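Phosphate transporter (Thermotoga maritima MSB8, PDB 6L85) probably imports phosphate across the cell membrane in a sodium-dependent manner, as a bacterial relative of the human SLC20 carriers. Local coordinates at residues B[3-6]-B[7-11]; B[173-176]-B[177-181]; B[215-218]-B[219-223]. All blocks are in the same frame, centred on the assembly; numbering follows the deposited sequence.

Contact 1. Residues B[3-6]-B[7-11]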
# COMPACT_ATOMS: atom_id res chain seq x y z
N ILE B 3 -24.73 -17.20 17.80
CA ILE B 3 -24.90 -17.10 16.35
C ILE B 3 -23.74 -16.32 15.73
O ILE B 3 -23.30 -16.64 14.62
CB ILE B 3 -26.27 -16.49 15.97
CG1 ILE B 3 -26.50 -16.62 14.47
CG2 ILE B 3 -26.33 -15.02 16.31
CD1 ILE B 3 -27.00 -17.97 14.05
N LEU B 4 -23.20 -15.32 16.44
CA LEU B 4 -22.05 -14.58 15.92
C LEU B 4 -20.82 -15.48 15.84
O LEU B 4 -20.05 -15.41 14.87
CB LEU B 4 -21.77 -13.36 16.78
CG LEU B 4 -22.82 -12.25 16.62
CD1 LEU B 4 -22.38 -10.93 17.25
CD2 LEU B 4 -23.13 -12.08 15.15
N ILE B 5 -20.63 -16.34 16.84
CA ILE B 5 -19.49 -17.25 16.85
C ILE B 5 -19.59 -18.24 15.70
O ILE B 5 -18.60 -18.53 15.01
CB ILE B 5 -19.40 -17.97 18.20
CG1 ILE B 5 -19.01 -16.97 19.29
CG2 ILE B 5 -18.42 -19.14 18.13
CD1 ILE B 5 -19.57 -17.30 20.67
N ILE B 6 -20.79 -18.80 15.50
CA ILE B 6 -20.99 -19.75 14.41
C ILE B 6 -20.78 -19.06 13.07
O ILE B 6 -20.18 -19.64 12.15
CB ILE B 6 -22.38 -20.41 14.52
CG1 ILE B 6 -22.39 -21.40 15.69
CG2 ILE B 6 -22.77 -21.12 13.24
CD1 ILE B 6 -23.79 -21.81 16.12
N ALA B 7 -21.26 -17.83 12.93
CA ALA B 7 -21.02 -17.06 11.71
C ALA B 7 -19.53 -16.84 11.49
O ALA B 7 -19.05 -16.95 10.36
CB ALA B 7 -21.75 -15.72 11.77
N GLY B 8 -18.80 -16.50 12.55
CA GLY B 8 -17.36 -16.31 12.39
C GLY B 8 -16.68 -17.58 11.91
O GLY B 8 -15.86 -17.55 10.99
N ILE B 9 -17.05 -18.71 12.50
CA ILE B 9 -16.41 -19.97 12.12
C ILE B 9 -16.74 -20.33 10.68
O ILE B 9 -15.85 -20.66 9.88
CB ILE B 9 -16.81 -21.09 13.10
CG1 ILE B 9 -16.07 -20.92 14.42
CG2 ILE B 9 -16.54 -22.46 12.50
CD1 ILE B 9 -16.84 -21.46 15.59
N LEU B 10 -18.02 -20.24 10.32
CA LEU B 10 -18.44 -20.62 8.98
C LEU B 10 -17.90 -19.67 7.92
O LEU B 10 -17.46 -20.10 6.85
CB LEU B 10 -19.97 -20.69 8.94
CG LEU B 10 -20.57 -21.88 9.70
CD1 LEU B 10 -22.11 -21.86 9.69
CD2 LEU B 10 -20.04 -23.18 9.11
N GLY B 11 -17.91 -18.36 8.20
CA GLY B 11 -17.33 -17.41 7.27
C GLY B 11 -15.83 -17.62 7.13
O GLY B 11 -15.28 -17.50 6.03
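Ile-5 and Ile-9 lie side by side, one turn apart on the same helix, and Ile-6 and Leu-10 repeat the arrangement, the two members of each pair pointing the same way. In the first pair the branch methyl of Ile-5 does the touching: Ile-5 CG2 meets Ile-9 CD1 at 3.8 Å. The second pair is alike, with Ile-6 CG2 and Leu-10 CD1 3.7 Å apart. Ile-6 sends CG1 anti to its carbonyl carbon (chi1 -73°), which leaves CG2 beside that carbon and leaning toward the following turn; Leu-10 likewise has CG anti to the carbonyl carbon, with CG 3.3 Å from Ile-6 O. Under these contacts runs the regular i to i+4 ladder, exemplified by Leu-10 N giving a straight bond of 2.9 Å to Ile-6 O, at 167° at the hydrogen. Ala-7, small and buried, sets its CB 3.4 Å from Ile-3 O. Ile-5, Ile-6 and Ile-9 stay on the surface, whereas other side chains of the same helix meet neighbouring helices: Ile-3 packs on Tyr-81 and Leu-84 and Leu-10 on Ile-88, all of helix 76-99, while Leu-4 and Ala-7 rest on Ala-273 and Val-269 of helix 260-275.

Contact 2. Residues B[173-176]-B[177-181]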
# COMPACT_ATOMS: atom_id res chain seq x y z
N VAL B 173 9.73 1.09 -22.29
CA VAL B 173 8.63 2.03 -22.23
C VAL B 173 7.29 1.34 -22.05
O VAL B 173 6.42 1.88 -21.36
CB VAL B 173 8.61 2.92 -23.50
CG1 VAL B 173 7.32 3.73 -23.60
CG2 VAL B 173 9.83 3.82 -23.55
N ALA B 174 7.09 0.17 -22.65
CA ALA B 174 5.76 -0.42 -22.69
C ALA B 174 5.42 -1.16 -21.40
O ALA B 174 4.25 -1.19 -21.00
CB ALA B 174 5.64 -1.39 -23.87
N ILE B 175 6.40 -1.80 -20.77
CA ILE B 175 6.11 -2.51 -19.53
C ILE B 175 5.82 -1.49 -18.42
O ILE B 175 4.82 -1.66 -17.69
CB ILE B 175 7.27 -3.46 -19.18
CG1 ILE B 175 7.34 -4.56 -20.24
CG2 ILE B 175 7.17 -3.98 -17.74
CD1 ILE B 175 8.08 -5.77 -19.82
N PRO B 176 6.62 -0.42 -18.27
CA PRO B 176 6.24 0.62 -17.30
C PRO B 176 4.88 1.22 -17.59
O PRO B 176 4.13 1.54 -16.65
CB PRO B 176 7.35 1.67 -17.46
CG PRO B 176 8.53 0.87 -17.83
CD PRO B 176 7.98 -0.18 -18.78
N PHE B 177 4.52 1.37 -18.86
CA PHE B 177 3.21 1.93 -19.16
C PHE B 177 2.10 1.05 -18.57
O PHE B 177 1.16 1.56 -17.97
CB PHE B 177 3.02 2.10 -20.66
CG PHE B 177 1.62 2.45 -21.01
CD1 PHE B 177 1.17 3.75 -20.85
CD2 PHE B 177 0.74 1.47 -21.45
CE1 PHE B 177 -0.14 4.08 -21.15
CE2 PHE B 177 -0.56 1.79 -21.74
CZ PHE B 177 -1.01 3.09 -21.60
N PHE B 178 2.20 -0.27 -18.72
CA PHE B 178 1.10 -1.09 -18.24
C PHE B 178 1.09 -1.20 -16.71
O PHE B 178 0.01 -1.21 -16.11
CB PHE B 178 1.14 -2.48 -18.89
CG PHE B 178 0.61 -2.49 -20.30
CD1 PHE B 178 -0.76 -2.48 -20.54
CD2 PHE B 178 1.48 -2.50 -21.38
CE1 PHE B 178 -1.26 -2.49 -21.84
CE2 PHE B 178 1.00 -2.50 -22.69
CZ PHE B 178 -0.37 -2.50 -22.92
N ILE B 179 2.26 -1.31 -16.07
CA ILE B 179 2.30 -1.29 -14.61
C ILE B 179 1.65 -0.00 -14.08
O ILE B 179 0.85 -0.03 -13.13
CB ILE B 179 3.74 -1.44 -14.10
CG1 ILE B 179 4.38 -2.70 -14.67
CG2 ILE B 179 3.78 -1.52 -12.57
CD1 ILE B 179 3.65 -3.93 -14.24
N SER B 180 1.96 1.13 -14.72
CA SER B 180 1.38 2.42 -14.36
C SER B 180 -0.12 2.47 -14.60
O SER B 180 -0.86 3.10 -13.83
CB SER B 180 2.06 3.53 -15.15
OG SER B 180 3.42 3.55 -14.79
N LEU B 181 -0.59 1.87 -15.69
CA LEU B 181 -2.03 1.79 -15.91
C LEU B 181 -2.72 1.00 -14.80
O LEU B 181 -3.81 1.36 -14.34
CB LEU B 181 -2.29 1.16 -17.28
CG LEU B 181 -3.67 1.30 -17.88
CD1 LEU B 181 -4.02 2.78 -17.96
CD2 LEU B 181 -3.67 0.65 -19.27
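Phe-178 turns a ring edge to the carbonyl oxygen of Ala-174, one turn earlier in a helix that carries a proline within it. From CB, 4.0 Å from Ala-174 O, the side chain leaves with CG anti to its own carbonyl carbon (chi1 -78°), a setting that folds the ring toward the preceding turn. CG is then 3.9 Å from Ala-174 O, and CD2 comes nearest, at 3.1 Å from that oxygen. CE2 is already 3.9 Å from Ala-174 O, and the ring also meets Phe-328 of helix 320-339 edge-to-face. The same carbonyl accepts the backbone N-H of Phe-178 at 3.2 Å from N to O, a bent bond. Phe-177 CD2 lies over the centre of the Phe-178 ring, 4.0 Å above its plane. Were this ring replaced by the methyl of an alanine, Phe-177 CD2 would probably lose the face beneath it and Phe-328 its edge-to-face mate. Pro-176 lacks an N-H, and the helix is kinked there, but its carbonyl still takes the N-H of Ser-180, at 2.9 Å from N to O. Around this stretch, Ile-175 packs on helix 231-258, Pro-176 on helix 199-224, and Phe-178 on helices 129-162 and 320-339.

Contact 3. Residues B[215-218]-B[219-223]; sequences FVVH and FAVRK
Phe-219 has two ring neighbours, Phe-215 one turn before it and His-218 directly preceding it, and this aromatic cluster is the dense side of the contact. Its CE2 sits over one face of the Phe-215 ring, offset toward the rim, and 3.5 Å from Phe-215 CZ; the two planes are inclined at 38°, neither stacked nor edge-on. His-218 meets it differently: the imidazole presents its edge to the face of Phe-219 in a T-shaped pair, with centroids 5.0 Å apart and planes at 87°. Phe-215 and His-218 both carry CG anti to the backbone N, whereas Phe-219 has CG anti to its carbonyl carbon (chi1 -80°), which puts its ring beside its own backbone N and back toward Phe-215 O, found at the ring's edge. Arg-222 then closes over the imidazole with its aliphatic part, CG standing 4.1 Å from the centroid of the His-218 ring in a CH-pi contact, and CD 3.2 Å from His-218 NE2.

The cluster lies at the dimer interface. The Phe-215 ring and Phe-301 of the second subunit meet edge-to-face, Phe-301 also meets the ring of Phe-219, and Met-46 and Arg-39 of that subunit pack alongside. On the imidazole itself, ND1 is hydrogen-bonded to Thr-172 O of helix 167-194, which would fix the ring's rotation.

Val-217 and Val-221 belong to the face against that same helix; their CG1 and CG2 are 4.0 Å apart, and Val-221 CG2 lies 3.1 Å from Val-217 O. The loose side is elsewhere. Ala-220 is exposed and touches mainly backbone, its CB 3.6 Å from Val-216 O. The Arg-222 chain bends at chi3, carrying the guanidinium of this exposed residue past the imidazole at an oblique tilt.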
# COMPACT_ATOMS: atom_id res chain seq x y z
N PHE B 215 8.13 6.08 -13.60
CA PHE B 215 9.53 6.45 -13.45
C PHE B 215 10.34 5.29 -12.87
O PHE B 215 11.36 4.85 -13.43
CB PHE B 215 9.62 7.70 -12.57
CG PHE B 215 11.00 8.32 -12.51
CD1 PHE B 215 12.00 7.73 -11.76
CD2 PHE B 215 11.27 9.48 -13.22
CE1 PHE B 215 13.27 8.30 -11.71
CE2 PHE B 215 12.53 10.05 -13.17
CZ PHE B 215 13.53 9.45 -12.41
N VAL B 216 9.85 4.74 -11.75
CA VAL B 216 10.61 3.72 -11.04
C VAL B 216 10.72 2.44 -11.86
O VAL B 216 11.79 1.83 -11.96
CB VAL B 216 9.97 3.45 -9.66
CG1 VAL B 216 10.45 2.12 -9.09
CG2 VAL B 216 10.30 4.62 -8.70
N VAL B 217 9.59 1.99 -12.43
CA VAL B 217 9.61 0.77 -13.22
C VAL B 217 10.45 0.96 -14.48
O VAL B 217 11.15 0.04 -14.91
CB VAL B 217 8.18 0.32 -13.58
CG1 VAL B 217 8.22 -0.95 -14.44
CG2 VAL B 217 7.36 0.09 -12.31
N HIS B 218 10.41 2.15 -15.08
CA HIS B 218 11.25 2.42 -16.23
C HIS B 218 12.72 2.20 -15.89
O HIS B 218 13.44 1.52 -16.63
CB HIS B 218 11.02 3.84 -16.75
CG HIS B 218 12.03 4.28 -17.75
ND1 HIS B 218 11.98 3.91 -19.08
CD2 HIS B 218 13.14 5.05 -17.62
CE1 HIS B 218 13.00 4.43 -19.72
NE2 HIS B 218 13.73 5.13 -18.86
N PHE B 219 13.18 2.74 -14.76
CA PHE B 219 14.61 2.53 -14.48
C PHE B 219 14.93 1.10 -14.07
O PHE B 219 16.00 0.57 -14.43
CB PHE B 219 15.11 3.55 -13.46
CG PHE B 219 15.39 4.88 -14.09
CD1 PHE B 219 16.61 5.13 -14.71
CD2 PHE B 219 14.40 5.86 -14.14
CE1 PHE B 219 16.85 6.34 -15.33
CE2 PHE B 219 14.63 7.08 -14.76
CZ PHE B 219 15.86 7.31 -15.37
N ALA B 220 14.00 0.42 -13.38
CA ALA B 220 14.24 -1.00 -13.10
C ALA B 220 14.34 -1.81 -14.40
O ALA B 220 15.20 -2.70 -14.52
CB ALA B 220 13.14 -1.54 -12.18
N VAL B 221 13.51 -1.50 -15.40
CA VAL B 221 13.52 -2.24 -16.66
C VAL B 221 14.78 -1.92 -17.46
O VAL B 221 15.38 -2.81 -18.08
CB VAL B 221 12.26 -1.94 -17.50
CG1 VAL B 221 12.41 -2.56 -18.90
CG2 VAL B 221 11.00 -2.44 -16.82
N ARG B 222 15.17 -0.64 -17.53
CA ARG B 222 16.44 -0.28 -18.15
C ARG B 222 17.57 -1.14 -17.60
O ARG B 222 18.42 -1.63 -18.35
CB ARG B 222 16.78 1.19 -17.90
CG ARG B 222 16.10 2.15 -18.83
CD ARG B 222 16.44 3.57 -18.40
NE ARG B 222 17.68 4.05 -18.99
CZ ARG B 222 18.86 4.07 -18.37
NH1 ARG B 222 18.98 3.62 -17.13
NH2 ARG B 222 19.93 4.54 -19.01
N LYS B 223 17.59 -1.33 -16.28
CA LYS B 223 18.60 -2.22 -15.70
C LYS B 223 18.44 -3.65 -16.23
O LYS B 223 19.38 -4.24 -16.76
CB LYS B 223 18.51 -2.19 -14.18
CG LYS B 223 19.67 -2.81 -13.48
CD LYS B 223 20.59 -1.73 -12.92
CE LYS B 223 22.02 -2.23 -12.84
NZ LYS B 223 22.93 -1.07 -12.72

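How the contacts relate
Contacts 2 and 3 belong to consecutive helices, 167-194 and 199-224, and touch directly: their centres are 10 Å apart, and Pro-176 CG packs 3.5 Å from His-218 CA while Ile-179 CG2 lies 3.9 Å from Val-217 CG2. Contact 1 stands alone on the other side of the chain's centre, 43 Å from contact 2 and 47 Å from contact 3, centre to centre. Helix 2-32, near whose start contact 1 lies, also supplies Asn-21, Asp-22 and Thr-29 to bound sodium ions. The side chain of Ile-179 in contact 2 is about 10 Å from a sodium ion, whereas contact 3 lies against the second subunit.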